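Local coordinates for protein 11S globulin (PDB 5WXU) that probably serves as a seed storage protein, assembles as a hexamer and binds the plant hormone auxin (indole-3-acetic acid), at residues 356-361 against 378-383. Residues are numbered along the deposited sequence; the frame is centred on the assembly and turned at random.
Sequences SYVTRG and GDVRQG
Val358 and Gly383 are joined by a backbone hydrogen bond in the second cupin domain, where the chain turns a corner at Arg360 and passes from one sheet to the other. Gly383 N gives its hydrogen to Val358 O at 2.9 Å; the same oxygen also receives a CA-H...O contact from Gln382. Beyond the corner, Gln382 N reaches Gly361 O by a weak, bent bond of 3.3 Å. With positive phi at both Gly361 and Gly383, a CB would press on the preceding carbonyl oxygen, which explains the two glycines. Gln382 is exposed, and its long polar side chain can reach both the backbone and a water: CG lies anti to the backbone N (chi1 -178°), and the extended chain runs alongside the backbone of Thr359 and Arg360. Its OE1 accepts from a water at 2.7 Å, and that water takes the hydrogen of Gly361 N, bridging the segments. On the buried side, beta-branched Val358 sets CB against Arg381 O, while its CG2 meets Val380 CG2 at 4.2 Å, the two side chains crossing at about a right angle; Phe386 touches both valines. Thr359 and Arg360 form a classic beta bulge opposite Glu404, whose carboxylate binds both side chains. Tyr357 OH and Gly383 O share Arg84 as donor, and Tyr357 CE1 lies 3.5 Å from Gly383 O, which approaches the ring obliquely.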
ATOM      1  N   SER B 356      30.177   5.323   6.553  1.00 19.00           N
ATOM      2  CA  SER B 356      31.001   5.757   5.385  1.00 18.32           C
ATOM      3  C   SER B 356      32.316   5.017   5.282  1.00 20.97           C
ATOM      4  O   SER B 356      32.904   4.703   6.287  1.00 22.15           O
ATOM      5  CB  SER B 356      31.313   7.210   5.450  1.00 18.35           C
ATOM      6  OG  SER B 356      30.135   8.027   5.386  1.00 18.85           O
ATOM      7  N   TYR B 357      32.687   4.675   4.053  1.00 17.58           N
ATOM      8  CA  TYR B 357      33.994   4.051   3.783  1.00 17.57           C
ATOM      9  C   TYR B 357      34.739   4.921   2.819  1.00 18.80           C
ATOM     10  O   TYR B 357      34.222   5.267   1.799  1.00 19.64           O
ATOM     11  CB  TYR B 357      33.749   2.709   3.149  1.00 17.79           C
ATOM     12  CG  TYR B 357      35.013   1.941   2.908  1.00 18.51           C
ATOM     13  CD1 TYR B 357      35.735   1.430   3.983  1.00 19.85           C
ATOM     14  CD2 TYR B 357      35.490   1.746   1.639  1.00 19.92           C
ATOM     15  CE1 TYR B 357      36.953   0.792   3.766  1.00 20.81           C
ATOM     16  CE2 TYR B 357      36.650   1.031   1.405  1.00 20.23           C
ATOM     17  CZ  TYR B 357      37.375   0.546   2.496  1.00 19.77           C
ATOM     18  OH  TYR B 357      38.593  -0.105   2.258  1.00 25.08           O
ATOM     19  N   VAL B 358      35.984   5.271   3.123  1.00 18.62           N
ATOM     20  CA  VAL B 358      36.763   6.131   2.261  1.00 18.61           C
ATOM     21  C   VAL B 358      37.535   5.285   1.248  1.00 18.96           C
ATOM     22  O   VAL B 358      38.417   4.502   1.626  1.00 20.12           O
ATOM     23  CB  VAL B 358      37.753   6.946   3.086  1.00 19.55           C
ATOM     24  CG1 VAL B 358      38.462   7.975   2.207  1.00 18.46           C
ATOM     25  CG2 VAL B 358      37.100   7.667   4.220  1.00 20.88           C
ATOM     26  N   THR B 359      37.192   5.407  -0.008  1.00 19.72           N
ATOM     27  CA  THR B 359      37.808   4.637  -1.044  1.00 21.60           C
ATOM     28  C   THR B 359      38.993   5.311  -1.660  1.00 21.12           C
ATOM     29  O   THR B 359      39.836   4.587  -2.231  1.00 23.25           O
ATOM     30  CB  THR B 359      36.833   4.256  -2.141  1.00 20.42           C
ATOM     31  OG1 THR B 359      36.037   5.393  -2.475  1.00 22.18           O
ATOM     32  CG2 THR B 359      35.926   3.153  -1.592  1.00 19.23           C
ATOM     33  N   ARG B 360      39.063   6.634  -1.567  1.00 22.02           N
ATOM     34  CA  ARG B 360      40.128   7.406  -2.256  1.00 22.94           C
ATOM     35  C   ARG B 360      40.364   8.650  -1.510  1.00 22.30           C
ATOM     36  O   ARG B 360      39.428   9.341  -1.061  1.00 21.28           O
ATOM     37  CB  ARG B 360      39.777   7.792  -3.684  1.00 27.60           C
ATOM     38  CG  ARG B 360      39.650   6.682  -4.676  1.00 34.79           C
ATOM     39  CD  ARG B 360      39.677   7.172  -6.131  1.00 44.89           C
ATOM     40  NE  ARG B 360      38.383   6.975  -6.812  1.00 56.76           N
ATOM     41  CZ  ARG B 360      37.974   7.611  -7.927  1.00 60.20           C
ATOM     42  NH1 ARG B 360      38.756   8.516  -8.542  1.00 58.56           N
ATOM     43  NH2 ARG B 360      36.755   7.339  -8.434  1.00 47.43           N
ATOM     44  N   GLY B 361      41.618   9.055  -1.394  1.00 21.40           N
ATOM     45  CA  GLY B 361      41.818  10.398  -0.885  1.00 23.17           C
ATOM     46  C   GLY B 361      41.797  10.562   0.598  1.00 22.36           C
ATOM     47  O   GLY B 361      41.991   9.603   1.352  1.00 23.02           O
ATOM     48  N   GLY B 378      38.997  15.623  12.967  1.00 23.22           N
ATOM     49  CA  GLY B 378      40.262  15.084  12.457  1.00 25.97           C
ATOM     50  C   GLY B 378      40.202  14.520  11.065  1.00 25.90           C
ATOM     51  O   GLY B 378      39.201  14.676  10.352  1.00 24.71           O
ATOM     52  N   ASP B 379      41.285  13.873  10.655  1.00 24.47           N
ATOM     53  CA  ASP B 379      41.389  13.297   9.339  1.00 29.60           C
ATOM     54  C   ASP B 379      40.545  12.069   9.131  1.00 28.32           C
ATOM     55  O   ASP B 379      40.232  11.342  10.105  1.00 28.79           O
ATOM     56  CB  ASP B 379      42.831  12.899   9.042  1.00 31.59           C
ATOM     57  CG  ASP B 379      43.783  14.109   9.042  1.00 42.43           C
ATOM     58  OD1 ASP B 379      43.348  15.236   8.667  1.00 43.67           O
ATOM     59  OD2 ASP B 379      44.972  13.894   9.381  1.00 47.76           O
ATOM     60  N   VAL B 380      40.157  11.855   7.872  1.00 22.48           N
ATOM     61  CA  VAL B 380      39.730  10.573   7.418  1.00 24.08           C
ATOM     62  C   VAL B 380      40.562  10.257   6.241  1.00 22.91           C
ATOM     63  O   VAL B 380      40.954  11.158   5.475  1.00 25.12           O
ATOM     64  CB  VAL B 380      38.217  10.453   7.136  1.00 24.91           C
ATOM     65  CG1 VAL B 380      37.454  10.763   8.411  1.00 26.17           C
ATOM     66  CG2 VAL B 380      37.768  11.395   5.980  1.00 29.64           C
ATOM     67  N   ARG B 381      40.838   8.984   6.064  1.00 21.71           N
ATOM     68  CA  ARG B 381      41.616   8.585   4.919  1.00 24.59           C
ATOM     69  C   ARG B 381      41.272   7.253   4.401  1.00 22.31           C
ATOM     70  O   ARG B 381      40.542   6.530   5.066  1.00 21.91           O
ATOM     71  CB  ARG B 381      43.106   8.714   5.259  1.00 31.21           C
ATOM     72  CG  ARG B 381      43.660   7.836   6.353  1.00 39.02           C
ATOM     73  CD  ARG B 381      45.000   8.459   6.895  1.00 47.64           C
ATOM     74  NE  ARG B 381      45.700   9.287   5.871  1.00 57.11           N
ATOM     75  CZ  ARG B 381      45.727  10.640   5.765  1.00 62.30           C
ATOM     76  NH1 ARG B 381      45.124  11.461   6.653  1.00 59.87           N
ATOM     77  NH2 ARG B 381      46.370  11.185   4.726  1.00 55.72           N
ATOM     78  N   GLN B 382      41.829   6.919   3.230  1.00 22.98           N
ATOM     79  CA  GLN B 382      41.518   5.698   2.484  1.00 24.15           C
ATOM     80  C   GLN B 382      41.634   4.465   3.383  1.00 23.84           C
ATOM     81  O   GLN B 382      42.558   4.288   4.195  1.00 25.11           O
ATOM     82  CB  GLN B 382      42.395   5.541   1.257  1.00 28.22           C
ATOM     83  CG  GLN B 382      42.091   4.318   0.407  1.00 31.13           C
ATOM     84  CD  GLN B 382      43.109   4.133  -0.693  1.00 38.66           C
ATOM     85  OE1 GLN B 382      43.335   5.027  -1.500  1.00 43.50           O
ATOM     86  NE2 GLN B 382      43.743   2.970  -0.715  1.00 46.48           N
ATOM     87  N   GLY B 383      40.630   3.615   3.249  1.00 21.20           N
ATOM     88  CA  GLY B 383      40.529   2.385   4.012  1.00 21.26           C
ATOM     89  C   GLY B 383      39.847   2.492   5.341  1.00 21.92           C
ATOM     90  O   GLY B 383      39.611   1.474   5.961  1.00 23.41           O
TER
HETATM   91  O   HOH W   1      44.113   7.551  -1.816  1.00 39.68           O